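Local coordinates for RagB/SusD family nutrient uptake outer membrane protein (Bacteroides thetaiotaomicron, PDB 7KV2), which probably binds beta-glucan at the cell surface as a SusD-family outer-membrane protein, helping this gut bacterium to take up the glycan, at residues Arg140-Ala145 against Leu200-Met205. Sequence-based numbering, arbitrary orientation.
Sequences RAYYEA and LNVLPM
Val202 rests on helix 137-162 with its two methyls parted: CG1 lies 3.6 Å from Ala145 CB, while CG2 lies 3.6 Å from Tyr142 CB. CG2 stands anti to the backbone N and CG1 between N and the carbonyl carbon (chi1 60°), and this fork sets one methyl against each of the two helix residues. CG1 also lies 3.7 Å from Ala141 O, an oxygen already engaged by Ala145 N in the helix. Before it in the chain, Leu200 brings CD1 to 3.6 Å from the same Ala141 O and packs it against Ala145 CB, while its CD2 faces Ala141 CB and passes near Glu144 OE1. After it, Leu203 CD2 sits 3.8 Å from Ala145 CB and meets the Tyr142 ring at its edge, near the ring plane, 4.0 Å from CE1. The Tyr142 side chain crosses those of Val202 and Leu203 at about a right angle. Ala145 CB thus touches all three aliphatic side chains, and no hydrogen bond joins the two segments. An alanine in place of Val202 would probably open a gap over Ala145 and Tyr142, leaving the loop less firmly seated on the helix. Asn201, with positive phi, turns the chain as it leaves helix 183-200, so that Leu200 and Val202 both point at helix 137-162. Beyond, Leu203 also touches Val220, the Pro204 carbonyl is joined to the Leu217 backbone by a hydrogen bond, and Met205 O accepts from the hydroxyl of Tyr253, a residue of the sodium site. The arrangement is an apolar loop-on-helix contact near the surface, joining the link between helices 183-200 and 217-231 to helix 137-162 within the TPR-like helical scaffold of the SusD fold.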
loop_
_atom_site.group_PDB
_atom_site.type_symbol
_atom_site.label_atom_id
_atom_site.label_comp_id
_atom_site.label_asym_id
_atom_site.label_seq_id
_atom_site.Cartn_x
_atom_site.Cartn_y
_atom_site.Cartn_z
ATOM N N ARG A 140 8.020 28.460 2.795
ATOM C CA ARG A 140 6.742 28.420 2.048
ATOM C C ARG A 140 6.829 27.269 1.043
ATOM O O ARG A 140 5.927 26.405 1.064
ATOM C CB ARG A 140 6.459 29.764 1.364
ATOM C CG ARG A 140 5.214 29.785 0.486
ATOM C CD ARG A 140 5.144 31.097 -0.281
ATOM N NE ARG A 140 5.078 32.152 0.720
ATOM C CZ ARG A 140 3.977 32.533 1.356
ATOM N NH1 ARG A 140 2.800 32.004 1.045
ATOM N NH2 ARG A 140 4.060 33.469 2.286
ATOM N N ALA A 141 7.868 27.271 0.208
ATOM C CA ALA A 141 8.064 26.320 -0.916
ATOM C C ALA A 141 8.141 24.879 -0.363
ATOM O O ALA A 141 7.552 23.980 -0.984
ATOM C CB ALA A 141 9.305 26.698 -1.684
ATOM N N TYR A 142 8.828 24.688 0.769
ATOM C CA TYR A 142 8.984 23.369 1.428
ATOM C C TYR A 142 7.622 22.898 1.954
ATOM O O TYR A 142 7.312 21.720 1.756
ATOM C CB TYR A 142 10.023 23.400 2.548
ATOM C CG TYR A 142 10.246 22.077 3.247
ATOM C CD1 TYR A 142 10.498 20.903 2.537
ATOM C CD2 TYR A 142 10.215 21.995 4.630
ATOM C CE1 TYR A 142 10.707 19.694 3.194
ATOM C CE2 TYR A 142 10.436 20.799 5.300
ATOM C CZ TYR A 142 10.684 19.641 4.578
ATOM O OH TYR A 142 10.889 18.476 5.269
ATOM N N TYR A 143 6.862 23.749 2.641
ATOM C CA TYR A 143 5.513 23.402 3.162
ATOM C C TYR A 143 4.610 23.020 1.991
ATOM O O TYR A 143 3.828 22.055 2.091
ATOM C CB TYR A 143 4.905 24.552 3.973
ATOM C CG TYR A 143 5.728 25.009 5.152
ATOM C CD1 TYR A 143 6.633 24.157 5.776
ATOM C CD2 TYR A 143 5.609 26.297 5.663
ATOM C CE1 TYR A 143 7.412 24.570 6.846
ATOM C CE2 TYR A 143 6.363 26.715 6.750
ATOM C CZ TYR A 143 7.289 25.864 7.324
ATOM O OH TYR A 143 8.046 26.223 8.402
ATOM N N GLU A 144 4.675 23.812 0.927
ATOM C CA GLU A 144 3.914 23.617 -0.323
ATOM C C GLU A 144 4.313 22.281 -0.955
ATOM O O GLU A 144 3.423 21.544 -1.399
ATOM C CB GLU A 144 4.252 24.708 -1.344
ATOM C CG GLU A 144 3.554 26.040 -1.083
ATOM C CD GLU A 144 3.868 27.156 -2.088
ATOM O OE1 GLU A 144 4.846 27.015 -2.876
ATOM O OE2 GLU A 144 3.130 28.160 -2.086
ATOM N N ALA A 145 5.603 22.011 -1.071
ATOM C CA ALA A 145 6.097 20.739 -1.663
ATOM C C ALA A 145 5.489 19.556 -0.892
ATOM O O ALA A 145 5.011 18.630 -1.545
ATOM C CB ALA A 145 7.597 20.698 -1.677
ATOM N N LEU A 200 9.826 22.918 -7.672
ATOM C CA LEU A 200 10.152 23.780 -6.501
ATOM C C LEU A 200 11.606 23.512 -6.066
ATOM O O LEU A 200 12.240 24.431 -5.528
ATOM C CB LEU A 200 9.168 23.545 -5.349
ATOM C CG LEU A 200 7.778 24.149 -5.544
ATOM C CD1 LEU A 200 6.820 23.615 -4.493
ATOM C CD2 LEU A 200 7.808 25.676 -5.493
ATOM N N ASN A 201 12.102 22.283 -6.250
ATOM C CA ASN A 201 13.518 21.911 -5.999
ATOM C C ASN A 201 13.901 22.165 -4.531
ATOM O O ASN A 201 15.000 22.736 -4.266
ATOM C CB ASN A 201 14.448 22.664 -6.951
ATOM C CG ASN A 201 15.837 22.087 -6.939
ATOM O OD1 ASN A 201 16.014 20.900 -6.673
ATOM N ND2 ASN A 201 16.823 22.919 -7.214
ATOM N N VAL A 202 13.060 21.744 -3.591
ATOM C CA VAL A 202 13.246 21.984 -2.129
ATOM C C VAL A 202 13.246 20.660 -1.344
ATOM O O VAL A 202 13.585 20.676 -0.174
ATOM C CB VAL A 202 12.155 22.941 -1.617
ATOM C CG1 VAL A 202 10.742 22.400 -1.825
ATOM C CG2 VAL A 202 12.395 23.330 -0.172
ATOM N N LEU A 203 12.828 19.546 -1.937
ATOM C CA LEU A 203 12.715 18.270 -1.178
ATOM C C LEU A 203 14.066 17.573 -1.161
ATOM O O LEU A 203 14.727 17.447 -2.179
ATOM C CB LEU A 203 11.676 17.390 -1.864
ATOM C CG LEU A 203 10.240 17.862 -1.710
ATOM C CD1 LEU A 203 9.273 16.999 -2.501
ATOM C CD2 LEU A 203 9.819 17.937 -0.251
ATOM N N PRO A 204 14.484 16.990 -0.028
ATOM C CA PRO A 204 15.699 16.182 -0.040
ATOM C C PRO A 204 15.459 14.847 -0.764
ATOM O O PRO A 204 14.294 14.392 -0.818
ATOM C CB PRO A 204 15.997 16.046 1.445
ATOM C CG PRO A 204 14.609 16.057 2.098
ATOM C CD PRO A 204 13.792 17.019 1.265
ATOM N N MET A 205 16.537 14.233 -1.245
ATOM C CA MET A 205 16.489 12.896 -1.895
ATOM C C MET A 205 16.123 11.837 -0.842
ATOM O O MET A 205 15.312 10.937 -1.165
ATOM C CB MET A 205 17.819 12.569 -2.575
ATOM C CG MET A 205 17.819 11.270 -3.347
ATOM S SD MET A 205 16.567 11.134 -4.622
ATOM C CE MET A 205 17.411 11.779 -6.058
#